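Long-range contacts in putative 2OG-Fe(II) oxygenase family protein (Caulobacter crescentus CB15, PDB 3OOX), which probably uses iron(II), 2-oxoglutarate and molecular oxygen to form ethylene or to oxidise L-arginine: residues A[238-243]-A[277-282]; A[158-163]-A[269-274]; A[5-10]-A[35-40]; A[39-44]-A[225-230]. All blocks are in the same frame, centred on the assembly; numbering follows the deposited sequence.

The four contacts fall into two pairs. Interactions 1 and 2 lie with centres about 14 Å apart and share an apolar cluster, in which Leu280 CD2 reaches Phe159 CZ at 3.6 Å and Leu238 CD2 meets Phe160 CE1 at 3.7 Å. Interactions 3 and 4 are closer, about 9 Å between centres; they share Ser39 and Asp40, and strands 35-39 and 227-231 pair between them, with Ile229 N 2.8 Å from Ala36 O. Between the pairs the centres are 21 to 26 Å apart and nothing touches. None of the four includes a metal or 2-oxoglutarate; the ethanediols beside interactions 1, 2 and 4 probably come from the crystallisation liquor.

Interaction 1 of 4, residues A[238-243]-A[277-282]; sequences LTNNVL and IKTLQN. With EDO (1,2-ethanediol), chain H.
The Schellman motif that ends helix 233-238 is the site of this contact, and the carbonyl of its Leu238 is taken by loop 277-282: Leu280 N donates to Leu238 O at 3.0 Å, almost straight (171° at the hydrogen) and nearly along the C=O axis. Around that bond the side chains close up. Leu238 holds CG anti to its backbone N (chi1 177°), and from there CG meets Leu280 CG at 3.9 Å, while CD1 comes to 3.3 Å from Lys278 O. Leu238 CB touches Ile277 CG2. Leu280 CD1 lies beside Thr239 CG2 at 4.1 Å, the two side chains pointing the same way. An alanine in place of Leu280 would keep the backbone bond but lose CG, CD1 and CD2, which would probably open a gap beside Leu238 and Thr239. Asn240, the positive-phi residue of the motif, rests CB on Thr279 CG2 at 3.5 Å; its amide group bonds Arg291 N, Pro289 O and Cys283 O, and Thr279 OG1 bonds Asp290. The end of helix 233-238 is thus packed against the loop that leaves strand 276-277, a strand paired with strand 296-297 through Ile277 and Ile296.

Interaction 2 of 4, residues A[158-163]-A[269-274]; sequences DFFKPT and LHFASD. With EDO (1,2-ethanediol), chain J.
Phe271 lies alongside Thr163, the two side chains pointing the same way, and its atoms meet the helical turn one after another. Phe271 CB sits 3.5 Å from Thr163 O. Further out, Phe271 CD1 is 3.4 Å from Thr163 OG1, and CE1 passes on to Phe160, whose CD1 approaches at 4.0 Å from the edge of the Phe271 ring, near its plane. At the tip, CZ meets Leu238 CD2. The backbone fixes the start of this path: Ala272 N donates to Thr163 O at 2.8 Å, with 159° at the hydrogen, and Ala272 CB packs against the same carbonyl oxygen. Thr163 turns its hydroxyl between its own N and carbonyl carbon (chi1 80°), where OG1 donates to Phe160 O at 2.7 Å. That bond ties the hydroxyl back into its own turn and satisfies it although it is pressed against an aromatic ring. Phe160 is held in turn by Phe159, whose CD1 stands 3.6 Å above the centre of the Phe160 ring. Helix 127-152 packs against Phe160 through Leu146 and Ala150, and helix 233-238 through Leu235; Phe271 meets Met234 of that second helix and Ala298 of helix 298-309. The contact joins the short helix 161-164 to the loop just after strand 262-269.

Interaction 3 of 4, residues A[5-10]-A[35-40]; sequences SAIDPV and FAVLSD
Ile7 drops its side chain onto strand 35-39: CD1 meets Phe35 CB at 3.6 Å, the two side chains crossing at about a right angle, and CG2 packs on Val37 CG2 at 3.8 Å. CG1, which carries CD1 to Phe35, stands anti to the carbonyl carbon (chi1 -60°), while CG2 is anti to the backbone N. Replacing Ile7 by an alanine removes CD1 and CG2 and would probably open a gap over Phe35 CB and beside Val37 CG2. Pro9 lies beside Val37, CB to CG1 at 3.8 Å, and the same CB also touches Ser39 CB. Then the backbones join in a parallel bridge, Val10 opposite Leu38. Val10 N donates to Val37 O at 2.8 Å, and Ser39 N to Val10 O at 3.0 Å. Before the bridge the chains part, and a water takes over, accepting from Val37 N at 2.9 Å and donating to Asp8 O. Strands 10-11 and 35-39, linked through helices 13-17 and 19-33, form a beta-alpha-beta unit at the border of the large sheet. On the N-terminal side of Val10, direct peptide pairing thus gives way to the water between Asp8 O and Val37 N and to the apolar packing of Ile7 and Pro9.

Interaction 4 of 4, residues A[39-44]-A[225-230]; sequences SDYDLD and GCLVIN. With EDO (1,2-ethanediol), chain E; EDO (1,2-ethanediol), chain F.
At the end of the antiparallel pair of strands 35-39 and 227-231, the ring of Tyr41 lies against the peptide that follows Gly225. Tyr41 CE2 is 3.3 Å from Gly225 C, Gly225 O stands over one face, and the phenol OH of Tyr41 passes Gly225 CA at 3.5 Å. The first torsion of Tyr41 (chi1 52°) sets CG between the backbone N and the carbonyl carbon, on the side of the Gly225 peptide. Tyr41 CD2 meets Leu227 CG at 4.0 Å. Cys226 SG reaches Ser39 CB at 3.7 Å.

The segments make no direct hydrogen bond to each other; water does that work. Gly225 O accepts from two waters, one of which takes the N-H of Asp40 at 2.9 Å and the other, weakly, that of Tyr41. A third water donates to Cys226 O at 2.9 Å and weakly to Tyr41 OH, which has a firmer partner in Gln45 OE1. Gly225 N donates to an ethanediol, probably from the crystallisation liquor.

Tyr41 and Leu227 both pack on Leu201 of strand 197-201, and Leu227 also meets Met141 of helix 127-152. Further along the same loop, Asp44 takes the N-cap of helix 45-59. The contact joins the loop between strand 35-39 and helix 45-59 to the start of strand 227-231.

Interaction 1 of 4, residues A[238-243]-A[277-282]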
# COMPACT_ATOMS: atom_id res chain seq x y z
N LEU A 238 -7.03 -13.88 -6.81
CA LEU A 238 -7.09 -14.00 -8.27
C LEU A 238 -6.16 -15.08 -8.80
O LEU A 238 -6.52 -15.82 -9.72
CB LEU A 238 -6.79 -12.65 -8.92
CG LEU A 238 -6.75 -12.63 -10.45
CD1 LEU A 238 -8.14 -12.95 -11.03
CD2 LEU A 238 -6.24 -11.26 -10.96
N THR A 239 -4.96 -15.19 -8.22
CA THR A 239 -3.92 -16.13 -8.68
C THR A 239 -3.98 -17.49 -8.00
O THR A 239 -3.00 -18.26 -8.09
CB THR A 239 -2.50 -15.53 -8.48
OG1 THR A 239 -2.26 -15.35 -7.08
CG2 THR A 239 -2.34 -14.20 -9.22
N ASN A 240 -5.08 -17.80 -7.34
CA ASN A 240 -5.22 -19.09 -6.63
C ASN A 240 -4.03 -19.32 -5.71
O ASN A 240 -3.51 -20.45 -5.56
CB ASN A 240 -5.33 -20.26 -7.61
CG ASN A 240 -6.04 -21.44 -7.01
OD1 ASN A 240 -6.92 -21.29 -6.14
ND2 ASN A 240 -5.71 -22.64 -7.49
N ASN A 241 -3.63 -18.22 -5.08
CA ASN A 241 -2.52 -18.19 -4.10
C ASN A 241 -1.12 -18.46 -4.66
O ASN A 241 -0.18 -18.62 -3.90
CB ASN A 241 -2.86 -19.09 -2.89
CG ASN A 241 -4.04 -18.56 -2.09
OD1 ASN A 241 -5.10 -18.34 -2.63
ND2 ASN A 241 -3.83 -18.31 -0.81
N VAL A 242 -0.97 -18.45 -5.97
CA VAL A 242 0.33 -18.55 -6.61
C VAL A 242 1.23 -17.37 -6.16
O VAL A 242 2.39 -17.57 -5.84
CB VAL A 242 0.20 -18.62 -8.15
CG1 VAL A 242 1.57 -18.39 -8.81
CG2 VAL A 242 -0.36 -19.99 -8.58
N LEU A 243 0.65 -16.17 -6.13
CA LEU A 243 1.34 -15.02 -5.55
C LEU A 243 0.78 -14.77 -4.15
O LEU A 243 -0.40 -14.45 -4.00
CB LEU A 243 1.18 -13.77 -6.41
CG LEU A 243 1.67 -13.89 -7.87
CD1 LEU A 243 1.53 -12.58 -8.63
CD2 LEU A 243 3.13 -14.36 -7.96
N ILE A 277 -13.52 -10.96 -9.55
CA ILE A 277 -12.35 -11.77 -9.29
C ILE A 277 -12.75 -13.22 -9.49
O ILE A 277 -13.50 -13.79 -8.69
CB ILE A 277 -11.77 -11.54 -7.85
CG1 ILE A 277 -11.47 -10.06 -7.61
CG2 ILE A 277 -10.54 -12.42 -7.60
CD1 ILE A 277 -11.13 -9.77 -6.15
N LYS A 278 -12.23 -13.80 -10.56
CA LYS A 278 -12.48 -15.19 -10.94
C LYS A 278 -11.13 -15.85 -11.19
O LYS A 278 -10.27 -15.33 -11.90
CB LYS A 278 -13.39 -15.25 -12.17
CG LYS A 278 -13.59 -16.66 -12.70
CD LYS A 278 -14.60 -16.68 -13.85
CE LYS A 278 -14.89 -18.10 -14.30
NZ LYS A 278 -13.66 -18.79 -14.83
N THR A 279 -10.92 -17.00 -10.55
CA THR A 279 -9.58 -17.59 -10.50
C THR A 279 -8.96 -17.74 -11.87
O THR A 279 -9.61 -18.25 -12.82
CB THR A 279 -9.62 -18.97 -9.82
OG1 THR A 279 -10.47 -18.90 -8.66
CG2 THR A 279 -8.19 -19.44 -9.48
N LEU A 280 -7.71 -17.33 -12.00
CA LEU A 280 -7.00 -17.49 -13.27
C LEU A 280 -6.86 -18.98 -13.56
O LEU A 280 -6.35 -19.75 -12.74
CB LEU A 280 -5.62 -16.83 -13.22
CG LEU A 280 -5.61 -15.30 -13.05
CD1 LEU A 280 -4.18 -14.83 -12.86
CD2 LEU A 280 -6.26 -14.59 -14.23
N GLN A 281 -7.30 -19.40 -14.75
CA GLN A 281 -7.32 -20.82 -15.02
C GLN A 281 -5.93 -21.40 -15.09
O GLN A 281 -5.74 -22.56 -14.74
CB GLN A 281 -8.15 -21.15 -16.26
CG GLN A 281 -9.65 -21.23 -15.94
CD GLN A 281 -9.99 -22.41 -15.00
OE1 GLN A 281 -9.57 -23.55 -15.22
NE2 GLN A 281 -10.76 -22.12 -13.95
N ASN A 282 -4.94 -20.60 -15.50
CA ASN A 282 -3.57 -21.10 -15.53
C ASN A 282 -2.91 -21.21 -14.15
O ASN A 282 -1.81 -21.75 -14.03
CB ASN A 282 -2.70 -20.35 -16.55
CG ASN A 282 -2.39 -18.93 -16.15
OD1 ASN A 282 -2.85 -18.45 -15.11
ND2 ASN A 282 -1.61 -18.24 -16.99
C1 EDO H . -7.69 -16.71 -17.55
O1 EDO H . -8.43 -17.52 -16.59
C2 EDO H . -6.15 -16.74 -17.41
O2 EDO H . -5.58 -18.06 -17.40

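Interaction 2 of 4, residues A[158-163]-A[269-274]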
# COMPACT_ATOMS: atom_id res chain seq x y z
N ASP A 158 -1.09 -6.23 -20.80
CA ASP A 158 -2.09 -5.26 -20.36
C ASP A 158 -3.28 -5.86 -19.60
O ASP A 158 -4.27 -5.16 -19.39
CB ASP A 158 -2.60 -4.40 -21.51
CG ASP A 158 -3.40 -5.18 -22.54
OD1 ASP A 158 -3.43 -6.43 -22.48
OD2 ASP A 158 -3.99 -4.53 -23.44
N PHE A 159 -3.15 -7.11 -19.15
CA PHE A 159 -4.25 -7.80 -18.46
C PHE A 159 -4.92 -6.97 -17.38
O PHE A 159 -6.16 -6.99 -17.24
CB PHE A 159 -3.76 -9.12 -17.86
CG PHE A 159 -4.78 -9.87 -17.07
CD1 PHE A 159 -4.96 -9.61 -15.69
CD2 PHE A 159 -5.58 -10.83 -17.66
CE1 PHE A 159 -5.92 -10.31 -14.96
CE2 PHE A 159 -6.53 -11.51 -16.91
CZ PHE A 159 -6.70 -11.24 -15.57
N PHE A 160 -4.11 -6.33 -16.54
CA PHE A 160 -4.65 -5.65 -15.37
C PHE A 160 -5.28 -4.32 -15.69
O PHE A 160 -5.98 -3.78 -14.86
CB PHE A 160 -3.60 -5.51 -14.28
CG PHE A 160 -3.28 -6.80 -13.62
CD1 PHE A 160 -4.20 -7.40 -12.76
CD2 PHE A 160 -2.07 -7.43 -13.90
CE1 PHE A 160 -3.93 -8.59 -12.19
CE2 PHE A 160 -1.79 -8.65 -13.32
CZ PHE A 160 -2.73 -9.22 -12.45
N LYS A 161 -5.03 -3.76 -16.88
CA LYS A 161 -5.49 -2.41 -17.21
C LYS A 161 -6.98 -2.16 -16.87
O LYS A 161 -7.28 -1.24 -16.10
CB LYS A 161 -5.19 -2.10 -18.68
CG LYS A 161 -5.47 -0.68 -19.06
CD LYS A 161 -5.32 -0.45 -20.55
CE LYS A 161 -5.47 1.00 -20.88
NZ LYS A 161 -6.92 1.38 -20.82
N PRO A 162 -7.94 -2.96 -17.42
CA PRO A 162 -9.32 -2.70 -17.07
C PRO A 162 -9.64 -3.02 -15.63
O PRO A 162 -10.57 -2.45 -15.08
CB PRO A 162 -10.11 -3.62 -18.03
CG PRO A 162 -9.13 -4.64 -18.46
CD PRO A 162 -7.80 -4.05 -18.40
N THR A 163 -8.87 -3.93 -15.03
CA THR A 163 -9.17 -4.42 -13.68
C THR A 163 -8.91 -3.37 -12.62
O THR A 163 -9.53 -3.46 -11.57
CB THR A 163 -8.37 -5.68 -13.31
OG1 THR A 163 -7.04 -5.34 -12.93
CG2 THR A 163 -8.30 -6.68 -14.52
N LEU A 269 -3.24 0.06 -3.74
CA LEU A 269 -3.85 -0.06 -5.03
C LEU A 269 -4.88 -1.17 -5.00
O LEU A 269 -4.59 -2.29 -4.55
CB LEU A 269 -2.80 -0.33 -6.11
CG LEU A 269 -3.18 -0.09 -7.57
CD1 LEU A 269 -1.89 0.19 -8.41
CD2 LEU A 269 -3.99 -1.25 -8.15
N HIS A 270 -6.11 -0.84 -5.41
CA HIS A 270 -7.25 -1.75 -5.42
C HIS A 270 -7.78 -1.92 -6.83
O HIS A 270 -7.65 -1.03 -7.69
CB HIS A 270 -8.42 -1.15 -4.65
CG HIS A 270 -8.29 -1.17 -3.16
ND1 HIS A 270 -7.31 -0.51 -2.44
CD2 HIS A 270 -9.11 -1.74 -2.23
CE1 HIS A 270 -7.54 -0.67 -1.14
NE2 HIS A 270 -8.61 -1.41 -0.99
N PHE A 271 -8.40 -3.08 -7.06
CA PHE A 271 -9.16 -3.30 -8.28
C PHE A 271 -10.40 -2.34 -8.29
O PHE A 271 -10.88 -1.84 -7.28
CB PHE A 271 -9.70 -4.73 -8.34
CG PHE A 271 -8.66 -5.79 -8.58
CD1 PHE A 271 -7.77 -5.70 -9.63
CD2 PHE A 271 -8.64 -6.95 -7.81
CE1 PHE A 271 -6.83 -6.67 -9.86
CE2 PHE A 271 -7.72 -7.97 -8.09
CZ PHE A 271 -6.79 -7.81 -9.09
N ALA A 272 -10.94 -2.14 -9.49
CA ALA A 272 -12.27 -1.59 -9.68
C ALA A 272 -13.31 -2.36 -8.86
O ALA A 272 -13.31 -3.59 -8.81
CB ALA A 272 -12.62 -1.67 -11.17
N SER A 273 -14.20 -1.61 -8.24
CA SER A 273 -15.23 -2.16 -7.35
C SER A 273 -16.08 -3.26 -7.98
O SER A 273 -16.39 -4.26 -7.35
CB SER A 273 -16.16 -1.06 -6.88
OG SER A 273 -15.46 -0.17 -6.07
N ASP A 274 -16.42 -3.05 -9.25
CA ASP A 274 -17.20 -4.00 -10.01
C ASP A 274 -16.44 -5.09 -10.77
O ASP A 274 -17.04 -5.85 -11.55
CB ASP A 274 -18.17 -3.24 -10.96
CG ASP A 274 -17.47 -2.32 -11.96
OD1 ASP A 274 -16.23 -2.29 -11.96
OD2 ASP A 274 -18.19 -1.67 -12.80
C1 EDO J . -6.75 -7.48 -21.98
O1 EDO J . -5.46 -8.02 -21.69
C2 EDO J . -7.09 -6.40 -20.96
O2 EDO J . -6.38 -5.19 -21.29

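Interaction 3 of 4, residues A[5-10]-A[35-40]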
# COMPACT_ATOMS: atom_id res chain seq x y z
N SER A 5 19.40 -6.10 3.95
CA SER A 5 18.08 -6.35 3.38
C SER A 5 17.99 -7.74 2.76
O SER A 5 18.92 -8.19 2.09
CB SER A 5 17.77 -5.29 2.33
OG SER A 5 16.43 -5.43 1.91
N ALA A 6 16.89 -8.45 3.02
CA ALA A 6 16.66 -9.80 2.53
C ALA A 6 16.22 -9.88 1.07
O ALA A 6 16.23 -10.96 0.48
CB ALA A 6 15.64 -10.54 3.42
N ILE A 7 15.86 -8.75 0.48
CA ILE A 7 15.32 -8.74 -0.88
C ILE A 7 16.07 -7.74 -1.75
O ILE A 7 16.02 -6.53 -1.49
CB ILE A 7 13.84 -8.35 -0.88
CG1 ILE A 7 13.01 -9.35 -0.05
CG2 ILE A 7 13.30 -8.29 -2.32
CD1 ILE A 7 11.50 -9.06 -0.05
N ASP A 8 16.73 -8.24 -2.78
CA ASP A 8 17.59 -7.42 -3.65
C ASP A 8 16.72 -6.58 -4.58
O ASP A 8 15.72 -7.09 -5.10
CB ASP A 8 18.49 -8.32 -4.51
CG ASP A 8 19.49 -9.14 -3.69
OD1 ASP A 8 19.88 -8.71 -2.58
OD2 ASP A 8 19.91 -10.21 -4.19
N PRO A 9 17.06 -5.29 -4.75
CA PRO A 9 16.25 -4.47 -5.67
C PRO A 9 16.36 -4.90 -7.14
O PRO A 9 17.41 -5.44 -7.56
CB PRO A 9 16.79 -3.04 -5.47
CG PRO A 9 17.66 -3.08 -4.27
CD PRO A 9 18.05 -4.50 -4.00
N VAL A 10 15.27 -4.68 -7.86
CA VAL A 10 15.20 -4.85 -9.31
C VAL A 10 15.06 -3.44 -9.89
O VAL A 10 14.19 -2.70 -9.50
CB VAL A 10 14.00 -5.72 -9.72
CG1 VAL A 10 13.87 -5.86 -11.28
CG2 VAL A 10 14.08 -7.11 -9.07
N PHE A 35 6.68 -9.87 -1.76
CA PHE A 35 7.27 -8.53 -1.74
C PHE A 35 8.32 -8.43 -2.84
O PHE A 35 8.98 -9.41 -3.15
CB PHE A 35 7.98 -8.23 -0.41
CG PHE A 35 7.09 -7.66 0.67
CD1 PHE A 35 6.27 -8.49 1.42
CD2 PHE A 35 7.06 -6.30 0.94
CE1 PHE A 35 5.45 -7.99 2.39
CE2 PHE A 35 6.27 -5.80 1.95
CZ PHE A 35 5.46 -6.66 2.68
N ALA A 36 8.51 -7.21 -3.35
CA ALA A 36 9.63 -6.89 -4.25
C ALA A 36 10.11 -5.49 -3.93
O ALA A 36 9.37 -4.67 -3.39
CB ALA A 36 9.19 -6.99 -5.70
N VAL A 37 11.37 -5.23 -4.28
CA VAL A 37 11.97 -3.92 -4.10
C VAL A 37 12.35 -3.42 -5.48
O VAL A 37 13.07 -4.11 -6.21
CB VAL A 37 13.23 -3.96 -3.20
CG1 VAL A 37 13.85 -2.55 -3.07
CG2 VAL A 37 12.86 -4.56 -1.81
N LEU A 38 11.86 -2.22 -5.80
CA LEU A 38 12.03 -1.59 -7.11
C LEU A 38 12.90 -0.34 -6.96
O LEU A 38 12.54 0.59 -6.25
CB LEU A 38 10.67 -1.21 -7.69
CG LEU A 38 10.67 -0.57 -9.07
CD1 LEU A 38 11.02 -1.63 -10.06
CD2 LEU A 38 9.30 -0.01 -9.40
N SER A 39 14.07 -0.35 -7.61
CA SER A 39 15.00 0.79 -7.56
C SER A 39 14.90 1.60 -8.86
O SER A 39 14.24 1.18 -9.82
CB SER A 39 16.40 0.26 -7.36
OG SER A 39 16.77 -0.59 -8.43
N ASP A 40 15.50 2.79 -8.86
CA ASP A 40 15.64 3.63 -10.05
C ASP A 40 14.27 3.99 -10.67
O ASP A 40 14.11 3.93 -11.89
CB ASP A 40 16.52 2.95 -11.11
CG ASP A 40 17.90 2.62 -10.61
OD1 ASP A 40 18.46 3.41 -9.80
OD2 ASP A 40 18.44 1.58 -11.05
O HOH W 1 12.76 -7.43 -5.51

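Interaction 4 of 4, residues A[39-44]-A[225-230]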
# COMPACT_ATOMS: atom_id res chain seq x y z
N SER A 39 14.07 -0.35 -7.61
CA SER A 39 15.00 0.79 -7.56
C SER A 39 14.90 1.60 -8.86
O SER A 39 14.24 1.18 -9.82
CB SER A 39 16.40 0.26 -7.36
OG SER A 39 16.77 -0.59 -8.43
N ASP A 40 15.50 2.79 -8.86
CA ASP A 40 15.64 3.63 -10.05
C ASP A 40 14.27 3.99 -10.67
O ASP A 40 14.11 3.93 -11.89
CB ASP A 40 16.52 2.95 -11.11
CG ASP A 40 17.90 2.62 -10.61
OD1 ASP A 40 18.46 3.41 -9.80
OD2 ASP A 40 18.44 1.58 -11.05
N TYR A 41 13.32 4.38 -9.83
CA TYR A 41 11.99 4.78 -10.35
C TYR A 41 12.12 6.10 -11.08
O TYR A 41 13.10 6.84 -10.89
CB TYR A 41 10.91 4.84 -9.26
CG TYR A 41 11.20 5.67 -8.00
CD1 TYR A 41 11.45 7.04 -8.08
CD2 TYR A 41 11.19 5.07 -6.74
CE1 TYR A 41 11.67 7.80 -6.92
CE2 TYR A 41 11.41 5.82 -5.59
CZ TYR A 41 11.65 7.18 -5.68
OH TYR A 41 11.87 7.92 -4.52
N ASP A 42 11.15 6.40 -11.92
CA ASP A 42 11.23 7.62 -12.73
C ASP A 42 10.33 8.73 -12.22
O ASP A 42 10.21 9.78 -12.88
CB ASP A 42 10.97 7.31 -14.22
CG ASP A 42 9.58 6.83 -14.49
OD1 ASP A 42 8.85 6.49 -13.53
OD2 ASP A 42 9.21 6.76 -15.69
N LEU A 43 9.72 8.51 -11.05
CA LEU A 43 8.87 9.52 -10.42
C LEU A 43 9.71 10.73 -10.09
O LEU A 43 10.82 10.60 -9.62
CB LEU A 43 8.25 9.00 -9.12
CG LEU A 43 7.09 8.01 -9.17
CD1 LEU A 43 7.51 6.64 -9.71
CD2 LEU A 43 6.56 7.89 -7.75
N ASP A 44 9.17 11.91 -10.34
CA ASP A 44 9.86 13.16 -10.04
C ASP A 44 10.03 13.30 -8.52
O ASP A 44 9.03 13.51 -7.81
CB ASP A 44 9.00 14.31 -10.60
CG ASP A 44 9.64 15.67 -10.44
OD1 ASP A 44 10.56 15.86 -9.60
OD2 ASP A 44 9.19 16.57 -11.17
N GLY A 225 15.41 6.05 -2.56
CA GLY A 225 14.87 6.15 -3.93
C GLY A 225 14.33 4.84 -4.46
O GLY A 225 14.45 4.55 -5.66
N CYS A 226 13.74 4.03 -3.57
CA CYS A 226 13.10 2.80 -4.00
C CYS A 226 11.62 2.75 -3.59
O CYS A 226 11.15 3.54 -2.77
CB CYS A 226 13.78 1.54 -3.42
SG CYS A 226 15.50 1.21 -3.89
N LEU A 227 10.90 1.82 -4.21
CA LEU A 227 9.56 1.44 -3.80
C LEU A 227 9.60 0.00 -3.32
O LEU A 227 10.13 -0.88 -4.00
CB LEU A 227 8.57 1.54 -4.98
CG LEU A 227 8.11 2.95 -5.34
CD1 LEU A 227 7.61 2.99 -6.79
CD2 LEU A 227 6.99 3.43 -4.40
N VAL A 228 9.04 -0.24 -2.14
CA VAL A 228 8.84 -1.60 -1.66
C VAL A 228 7.38 -1.93 -2.01
O VAL A 228 6.47 -1.19 -1.69
CB VAL A 228 9.03 -1.73 -0.15
CG1 VAL A 228 8.69 -3.16 0.30
CG2 VAL A 228 10.48 -1.36 0.25
N ILE A 229 7.18 -3.03 -2.71
CA ILE A 229 5.86 -3.38 -3.21
C ILE A 229 5.45 -4.74 -2.68
O ILE A 229 6.27 -5.65 -2.66
CB ILE A 229 5.84 -3.41 -4.73
CG1 ILE A 229 6.37 -2.08 -5.28
CG2 ILE A 229 4.39 -3.69 -5.25
CD1 ILE A 229 7.00 -2.16 -6.64
N ASN A 230 4.20 -4.87 -2.25
CA ASN A 230 3.68 -6.19 -1.79
C ASN A 230 2.35 -6.55 -2.41
O ASN A 230 1.51 -5.68 -2.73
CB ASN A 230 3.60 -6.31 -0.26
CG ASN A 230 2.64 -5.33 0.38
OD1 ASN A 230 2.92 -4.13 0.41
ND2 ASN A 230 1.49 -5.83 0.89
C1 EDO E . 7.15 4.22 -18.95
O1 EDO E . 6.14 5.24 -19.02
C2 EDO E . 8.38 4.76 -18.23
O2 EDO E . 8.04 5.05 -16.86
C1 EDO F . 13.58 8.59 -0.37
O1 EDO F . 14.03 7.26 -0.69
C2 EDO F . 13.99 9.64 -1.41
O2 EDO F . 15.38 9.51 -1.78
O HOH W 2 16.99 3.89 -6.63
O HOH W 3 11.51 6.13 -1.58
O HOH W 4 14.76 6.37 -7.84